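Local atomic coordinates of protein-glutamine gamma-glutamyltransferase 2 (PDB entry 1G0D), a protein that catalyses, in a calcium-dependent manner, the joining of peptide-bound glutamine to primary amines such as protein lysines, cross-linking or aminating its targets. Residues N330-V335 and D355-E360. Sequence-based numbering, arbitrary orientation.
Sequences NFHCWV and DPTPQE
The imidazole of His-332 and the carboxylate of Asp-355 reach toward each other tip to tip. NE2 of His-332 donates to OD2 of Asp-355 over 2.9 Å, with an N-H...O angle of 153°, and meets the syn lone pair, on the side of the other oxygen. The carboxylate plane is turned 39° from that of the ring. In both residues CG is anti to the backbone N; in Asp-355 (chi1 -163°) this sets CG beside the carbonyl carbon, and the carboxylate ends nearer the histidine. OD1 of Asp-355 rests 3.7 Å from CB of Trp-334 and accepts a weak bond from the backbone N of Thr-357 at 3.3 Å, which is likely to limit the rotation of the carboxylate. An alanine in place of Asp-355 would probably leave NE2 of His-332 without this acceptor and the imidazole freer to turn. Thr-357 slides past the histidine in the opposite direction, placing OG1 in the ring plane at the edge, 3.3 Å from CE1 of His-332, with its CB 3.6 Å from the same carbon. The indole of Trp-334 leads away from the loop after its CB has packed on Asp-355; its NE1 bonds to Tyr-440, and its edge lies beside CD2 of His-332. Every residue touching here is buried. His-332 sits on strand 329-339 and Asp-355 ends the adjacent antiparallel strand 350-355, while Cys-272, at the start of helix 272-286, touches the histidine side chain. Together these three active-site residues form the Cys-His-Asp catalytic triad of the papain-like transglutaminase core, with His-332 between the cysteine and the aspartate.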
loop_
_atom_site.group_PDB
_atom_site.type_symbol
_atom_site.label_atom_id
_atom_site.label_comp_id
_atom_site.label_asym_id
_atom_site.label_seq_id
_atom_site.Cartn_x
_atom_site.Cartn_y
_atom_site.Cartn_z
ATOM N N ASN A 330 4.237 7.626 13.594
ATOM C CA ASN A 330 4.336 8.890 12.851
ATOM C C ASN A 330 3.329 8.858 11.682
ATOM O O ASN A 330 2.757 9.889 11.285
ATOM C CB ASN A 330 5.751 9.099 12.313
ATOM C CG ASN A 330 6.729 9.583 13.375
ATOM O OD1 ASN A 330 6.395 9.674 14.566
ATOM N ND2 ASN A 330 7.948 9.887 12.946
ATOM N N PHE A 331 3.129 7.665 11.130
ATOM C CA PHE A 331 2.168 7.442 10.048
ATOM C C PHE A 331 2.011 5.952 9.924
ATOM O O PHE A 331 2.781 5.182 10.478
ATOM C CB PHE A 331 2.629 8.056 8.702
ATOM C CG PHE A 331 3.712 7.274 8.000
ATOM C CD1 PHE A 331 5.062 7.610 8.162
ATOM C CD2 PHE A 331 3.396 6.180 7.213
ATOM C CE1 PHE A 331 6.084 6.858 7.555
ATOM C CE2 PHE A 331 4.416 5.414 6.596
ATOM C CZ PHE A 331 5.761 5.755 6.769
ATOM N N HIS A 332 0.979 5.539 9.229
ATOM C CA HIS A 332 0.749 4.131 9.025
ATOM C C HIS A 332 -0.081 4.028 7.778
ATOM O O HIS A 332 -1.026 4.792 7.594
ATOM C CB HIS A 332 -0.020 3.518 10.184
ATOM C CG HIS A 332 -0.457 2.112 9.924
ATOM N ND1 HIS A 332 0.398 1.156 9.414
ATOM C CD2 HIS A 332 -1.642 1.486 10.140
ATOM C CE1 HIS A 332 -0.240 -0.004 9.332
ATOM N NE2 HIS A 332 -1.476 0.169 9.768
ATOM N N CYS A 333 0.260 3.062 6.944
ATOM C CA CYS A 333 -0.407 2.839 5.690
ATOM C C CYS A 333 -1.266 1.570 5.585
ATOM O O CYS A 333 -0.992 0.540 6.207
ATOM C CB CYS A 333 0.640 2.772 4.587
ATOM S SG CYS A 333 1.740 4.142 4.452
ATOM N N TRP A 334 -2.320 1.663 4.788
ATOM C CA TRP A 334 -3.163 0.524 4.484
ATOM C C TRP A 334 -3.707 0.730 3.063
ATOM O O TRP A 334 -3.236 1.567 2.297
ATOM C CB TRP A 334 -4.293 0.304 5.518
ATOM C CG TRP A 334 -5.264 1.416 5.696
ATOM C CD1 TRP A 334 -6.361 1.681 4.926
ATOM C CD2 TRP A 334 -5.257 2.413 6.738
ATOM N NE1 TRP A 334 -7.037 2.784 5.421
ATOM C CE2 TRP A 334 -6.377 3.248 6.528
ATOM C CE3 TRP A 334 -4.411 2.678 7.822
ATOM C CZ2 TRP A 334 -6.670 4.326 7.365
ATOM C CZ3 TRP A 334 -4.708 3.759 8.658
ATOM C CH2 TRP A 334 -5.831 4.567 8.418
ATOM N N VAL A 335 -4.721 -0.019 2.712
ATOM C CA VAL A 335 -5.238 0.072 1.376
ATOM C C VAL A 335 -6.756 0.124 1.412
ATOM O O VAL A 335 -7.365 -0.403 2.323
ATOM C CB VAL A 335 -4.669 -1.147 0.645
ATOM C CG1 VAL A 335 -5.732 -2.076 0.130
ATOM C CG2 VAL A 335 -3.726 -0.683 -0.356
ATOM N N ASP A 355 -6.077 -3.757 5.816
ATOM C CA ASP A 355 -4.783 -3.447 6.392
ATOM C C ASP A 355 -3.968 -4.732 6.480
ATOM O O ASP A 355 -4.271 -5.614 7.277
ATOM C CB ASP A 355 -4.984 -2.828 7.765
ATOM C CG ASP A 355 -3.756 -2.099 8.262
ATOM O OD1 ASP A 355 -2.688 -2.234 7.640
ATOM O OD2 ASP A 355 -3.859 -1.389 9.280
ATOM N N PRO A 356 -2.923 -4.862 5.634
ATOM C CA PRO A 356 -2.096 -6.084 5.661
ATOM C C PRO A 356 -1.216 -6.229 6.928
ATOM O O PRO A 356 -0.788 -7.345 7.273
ATOM C CB PRO A 356 -1.256 -5.985 4.375
ATOM C CG PRO A 356 -1.761 -4.741 3.621
ATOM C CD PRO A 356 -2.449 -3.889 4.625
ATOM N N THR A 357 -0.947 -5.091 7.583
ATOM C CA THR A 357 -0.156 -5.027 8.791
ATOM C C THR A 357 -0.908 -5.696 9.927
ATOM O O THR A 357 -2.007 -5.261 10.307
ATOM C CB THR A 357 0.143 -3.593 9.169
ATOM O OG1 THR A 357 0.788 -2.923 8.068
ATOM C CG2 THR A 357 1.063 -3.569 10.368
ATOM N N PRO A 358 -0.325 -6.769 10.489
ATOM C CA PRO A 358 -1.015 -7.462 11.579
ATOM C C PRO A 358 -1.342 -6.532 12.727
ATOM O O PRO A 358 -0.666 -5.523 12.941
ATOM C CB PRO A 358 -0.058 -8.613 11.969
ATOM C CG PRO A 358 0.809 -8.824 10.730
ATOM C CD PRO A 358 0.972 -7.407 10.171
ATOM N N GLN A 359 -2.408 -6.867 13.438
ATOM C CA GLN A 359 -2.842 -6.066 14.552
ATOM C C GLN A 359 -1.975 -6.350 15.717
ATOM O O GLN A 359 -1.638 -7.505 16.013
ATOM C CB GLN A 359 -4.281 -6.328 14.942
ATOM C CG GLN A 359 -4.759 -5.291 15.970
ATOM C CD GLN A 359 -4.480 -3.783 15.618
ATOM O OE1 GLN A 359 -4.950 -3.264 14.589
ATOM N NE2 GLN A 359 -3.738 -3.083 16.506
ATOM N N GLU A 360 -1.603 -5.242 16.352
ATOM C CA GLU A 360 -0.740 -5.192 17.514
ATOM C C GLU A 360 -0.594 -6.451 18.369
ATOM O O GLU A 360 0.392 -7.187 18.253
ATOM C CB GLU A 360 -1.163 -3.998 18.397
ATOM C CG GLU A 360 -0.485 -2.684 17.991
ATOM C CD GLU A 360 0.937 -2.530 18.548
ATOM O OE1 GLU A 360 1.362 -3.375 19.367
ATOM O OE2 GLU A 360 1.624 -1.556 18.169
#